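Local atomic coordinates of endonuclease V (Streptomyces avermitilis, PDB entry 3GOC), a protein that probably repairs deaminated DNA, cutting the strand at the second phosphodiester bond 3' to a deoxyinosine with the help of magnesium. Residues W10-Q21 and S81-F91. Numbering follows the deposited sequence.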
# COMPACT_ATOMS: atom_id res chain seq x y z
N TRP A 10 -13.92 35.93 -0.74
CA TRP A 10 -14.41 34.55 -0.71
C TRP A 10 -15.87 34.51 -1.14
O TRP A 10 -16.62 35.45 -0.88
CB TRP A 10 -14.28 34.00 0.72
CG TRP A 10 -14.31 32.51 0.82
CD1 TRP A 10 -15.29 31.74 1.39
CD2 TRP A 10 -13.29 31.61 0.39
NE1 TRP A 10 -14.93 30.41 1.35
CE2 TRP A 10 -13.71 30.30 0.73
CE3 TRP A 10 -12.06 31.77 -0.26
CZ2 TRP A 10 -12.94 29.17 0.46
CZ3 TRP A 10 -11.29 30.64 -0.53
CH2 TRP A 10 -11.74 29.36 -0.17
N PRO A 11 -16.29 33.44 -1.84
CA PRO A 11 -17.68 33.33 -2.29
C PRO A 11 -18.68 33.58 -1.16
O PRO A 11 -18.51 33.09 -0.04
CB PRO A 11 -17.76 31.89 -2.79
CG PRO A 11 -16.41 31.66 -3.35
CD PRO A 11 -15.50 32.28 -2.30
N ALA A 12 -19.73 34.33 -1.47
CA ALA A 12 -20.76 34.63 -0.49
C ALA A 12 -22.12 34.10 -0.93
O ALA A 12 -23.09 34.17 -0.18
CB ALA A 12 -20.83 36.14 -0.26
N THR A 13 -22.20 33.57 -2.15
CA THR A 13 -23.45 33.02 -2.68
C THR A 13 -23.19 31.65 -3.29
O THR A 13 -22.05 31.32 -3.63
CB THR A 13 -24.07 33.92 -3.77
OG1 THR A 13 -23.29 33.81 -4.97
CG2 THR A 13 -24.11 35.37 -3.32
N GLU A 14 -24.23 30.83 -3.42
CA GLU A 14 -24.06 29.51 -4.00
C GLU A 14 -23.64 29.60 -5.46
O GLU A 14 -22.86 28.77 -5.94
CB GLU A 14 -25.34 28.69 -3.88
CG GLU A 14 -25.85 28.53 -2.46
CD GLU A 14 -27.03 27.58 -2.36
OE1 GLU A 14 -27.81 27.70 -1.39
OE2 GLU A 14 -27.18 26.71 -3.25
N GLU A 15 -24.16 30.60 -6.18
CA GLU A 15 -23.81 30.76 -7.58
C GLU A 15 -22.31 31.00 -7.72
O GLU A 15 -21.67 30.42 -8.60
CB GLU A 15 -24.58 31.93 -8.19
CG GLU A 15 -24.34 32.09 -9.68
CD GLU A 15 -25.03 33.31 -10.26
OE1 GLU A 15 -25.09 33.42 -11.50
OE2 GLU A 15 -25.50 34.16 -9.47
N GLU A 16 -21.76 31.86 -6.87
CA GLU A 16 -20.34 32.18 -6.92
C GLU A 16 -19.49 30.97 -6.56
O GLU A 16 -18.47 30.70 -7.20
CB GLU A 16 -20.00 33.32 -5.95
CG GLU A 16 -20.77 34.61 -6.21
CD GLU A 16 -20.41 35.73 -5.25
OE1 GLU A 16 -19.92 35.45 -4.13
OE2 GLU A 16 -20.65 36.90 -5.60
N ALA A 17 -19.92 30.22 -5.55
CA ALA A 17 -19.18 29.04 -5.12
C ALA A 17 -19.16 27.98 -6.21
O ALA A 17 -18.11 27.40 -6.49
CB ALA A 17 -19.78 28.47 -3.83
N ARG A 18 -20.31 27.71 -6.82
CA ARG A 18 -20.36 26.72 -7.89
C ARG A 18 -19.48 27.18 -9.06
O ARG A 18 -18.83 26.36 -9.71
CB ARG A 18 -21.79 26.50 -8.38
CG ARG A 18 -22.69 25.81 -7.37
CD ARG A 18 -23.94 25.27 -8.05
NE ARG A 18 -24.70 26.33 -8.71
CZ ARG A 18 -25.63 27.06 -8.11
NH1 ARG A 18 -26.26 28.01 -8.79
NH2 ARG A 18 -25.95 26.83 -6.85
N ALA A 19 -19.46 28.48 -9.31
CA ALA A 19 -18.65 29.03 -10.39
C ALA A 19 -17.17 28.78 -10.11
O ALA A 19 -16.40 28.47 -11.02
CB ALA A 19 -18.92 30.52 -10.55
N VAL A 20 -16.77 28.90 -8.84
CA VAL A 20 -15.38 28.66 -8.46
C VAL A 20 -15.06 27.19 -8.71
O VAL A 20 -14.00 26.86 -9.24
CB VAL A 20 -15.12 29.02 -6.97
CG1 VAL A 20 -13.72 28.55 -6.55
CG2 VAL A 20 -15.25 30.52 -6.75
N GLN A 21 -15.97 26.31 -8.34
CA GLN A 21 -15.75 24.88 -8.54
C GLN A 21 -15.57 24.54 -10.01
O GLN A 21 -14.65 23.80 -10.37
CB GLN A 21 -16.92 24.07 -7.98
CG GLN A 21 -17.14 24.23 -6.48
CD GLN A 21 -18.25 23.33 -5.97
OE1 GLN A 21 -19.33 23.28 -6.56
NE2 GLN A 21 -18.00 22.64 -4.86
N SER A 81 -16.22 29.86 6.89
CA SER A 81 -16.27 30.76 5.74
C SER A 81 -17.39 30.64 4.72
O SER A 81 -17.34 31.28 3.67
CB SER A 81 -14.93 30.72 5.02
OG SER A 81 -14.52 29.38 4.82
N PHE A 82 -18.41 29.84 5.01
CA PHE A 82 -19.52 29.68 4.08
C PHE A 82 -20.68 29.03 4.82
O PHE A 82 -20.48 28.26 5.75
CB PHE A 82 -19.11 28.80 2.89
CG PHE A 82 -19.94 29.01 1.66
CD1 PHE A 82 -19.78 30.16 0.89
CD2 PHE A 82 -20.90 28.08 1.28
CE1 PHE A 82 -20.56 30.37 -0.24
CE2 PHE A 82 -21.69 28.28 0.15
CZ PHE A 82 -21.51 29.43 -0.61
N PRO A 83 -21.92 29.35 4.42
CA PRO A 83 -23.07 28.73 5.08
C PRO A 83 -23.10 27.24 4.76
O PRO A 83 -22.38 26.78 3.87
CB PRO A 83 -24.26 29.48 4.47
CG PRO A 83 -23.75 29.90 3.13
CD PRO A 83 -22.34 30.35 3.43
N TYR A 84 -23.93 26.48 5.46
CA TYR A 84 -24.00 25.05 5.23
C TYR A 84 -24.86 24.77 4.00
O TYR A 84 -26.06 25.00 4.00
CB TYR A 84 -24.59 24.33 6.44
CG TYR A 84 -24.59 22.83 6.31
CD1 TYR A 84 -25.60 22.16 5.63
CD2 TYR A 84 -23.54 22.08 6.85
CE1 TYR A 84 -25.58 20.77 5.49
CE2 TYR A 84 -23.51 20.70 6.71
CZ TYR A 84 -24.52 20.05 6.03
OH TYR A 84 -24.48 18.68 5.89
N VAL A 85 -24.21 24.29 2.94
CA VAL A 85 -24.89 23.96 1.70
C VAL A 85 -24.27 22.70 1.12
O VAL A 85 -23.11 22.70 0.70
CB VAL A 85 -24.75 25.09 0.65
CG1 VAL A 85 -25.54 24.73 -0.61
CG2 VAL A 85 -25.25 26.41 1.23
N PRO A 86 -25.03 21.59 1.10
CA PRO A 86 -24.52 20.33 0.56
C PRO A 86 -23.97 20.55 -0.85
O PRO A 86 -24.61 21.19 -1.68
CB PRO A 86 -25.74 19.43 0.59
CG PRO A 86 -26.43 19.88 1.85
CD PRO A 86 -26.36 21.39 1.73
N GLY A 87 -22.79 20.00 -1.11
CA GLY A 87 -22.17 20.16 -2.41
C GLY A 87 -21.16 21.29 -2.42
O GLY A 87 -20.32 21.38 -3.31
N LEU A 88 -21.24 22.16 -1.41
CA LEU A 88 -20.32 23.29 -1.28
C LEU A 88 -19.71 23.34 0.11
O LEU A 88 -19.26 24.39 0.56
CB LEU A 88 -21.07 24.60 -1.54
CG LEU A 88 -21.77 24.76 -2.89
CD1 LEU A 88 -22.60 26.03 -2.88
CD2 LEU A 88 -20.74 24.81 -4.02
N LEU A 89 -19.69 22.20 0.79
CA LEU A 89 -19.18 22.13 2.15
C LEU A 89 -17.71 22.52 2.32
O LEU A 89 -17.32 23.01 3.38
CB LEU A 89 -19.41 20.73 2.71
CG LEU A 89 -20.88 20.31 2.83
CD1 LEU A 89 -20.96 18.95 3.50
CD2 LEU A 89 -21.65 21.34 3.63
N ALA A 90 -16.91 22.31 1.28
CA ALA A 90 -15.49 22.65 1.36
C ALA A 90 -15.26 24.15 1.54
O ALA A 90 -14.25 24.57 2.10
CB ALA A 90 -14.76 22.17 0.12
N PHE A 91 -16.20 24.96 1.05
CA PHE A 91 -16.03 26.40 1.19
C PHE A 91 -16.08 26.89 2.62
O PHE A 91 -15.74 28.04 2.91
CB PHE A 91 -17.04 27.15 0.33
CG PHE A 91 -16.76 27.04 -1.14
CD1 PHE A 91 -17.28 25.98 -1.89
CD2 PHE A 91 -15.94 27.97 -1.77
CE1 PHE A 91 -16.97 25.85 -3.25
CE2 PHE A 91 -15.62 27.85 -3.12
CZ PHE A 91 -16.14 26.79 -3.87
O HOH W 1 -18.49 33.52 2.61
O HOH W 2 -21.65 21.92 -6.05
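Trp10 NE1 and Gln21 NE2 each donate a hydrogen bond to a backbone carbonyl of the loop 81-91. In this endonuclease V, of the RNase H clan, the contact joins the N-terminal helix 14-24 and its lead-in to the loop between strand 70-79 and helix 94-102. That loop carries Tyr84, predicted to interact with target DNA.

Trp10 NE1 meets Phe91 O at 3.0 Å, on a lone pair in the carbonyl plane. Ser81 OG donates to the same oxygen, so two donors grip it. Gln21 NE2 reaches Gly87 O at 3.1 Å in a fairly straight bond, with the oxygen near the plane of the Gln21 amide. His120 NE2 is also hydrogen-bonded to this oxygen. One water donates to both Gln21 OE1 and Gly87 O; another ties Pro11 O to Ser81 O.

Thr13 OG1 caps the helix by accepting from Glu16 N. One turn on, Ala17 points into the loop and touches three side chains. Its CB sits over the centre of the Phe91 ring in a CH-pi contact, and also meets Phe82 CZ and Leu88 CD2. The edge of the Phe91 ring faces Val20 and Gln21 CG. Phe82, with CG anti to its backbone N (chi1 -157°), brings its ring edge to Pro11 O and Thr13 O. The Glu14 carboxylate lies against Val85, its CD 3.7 Å from Val85 CG1.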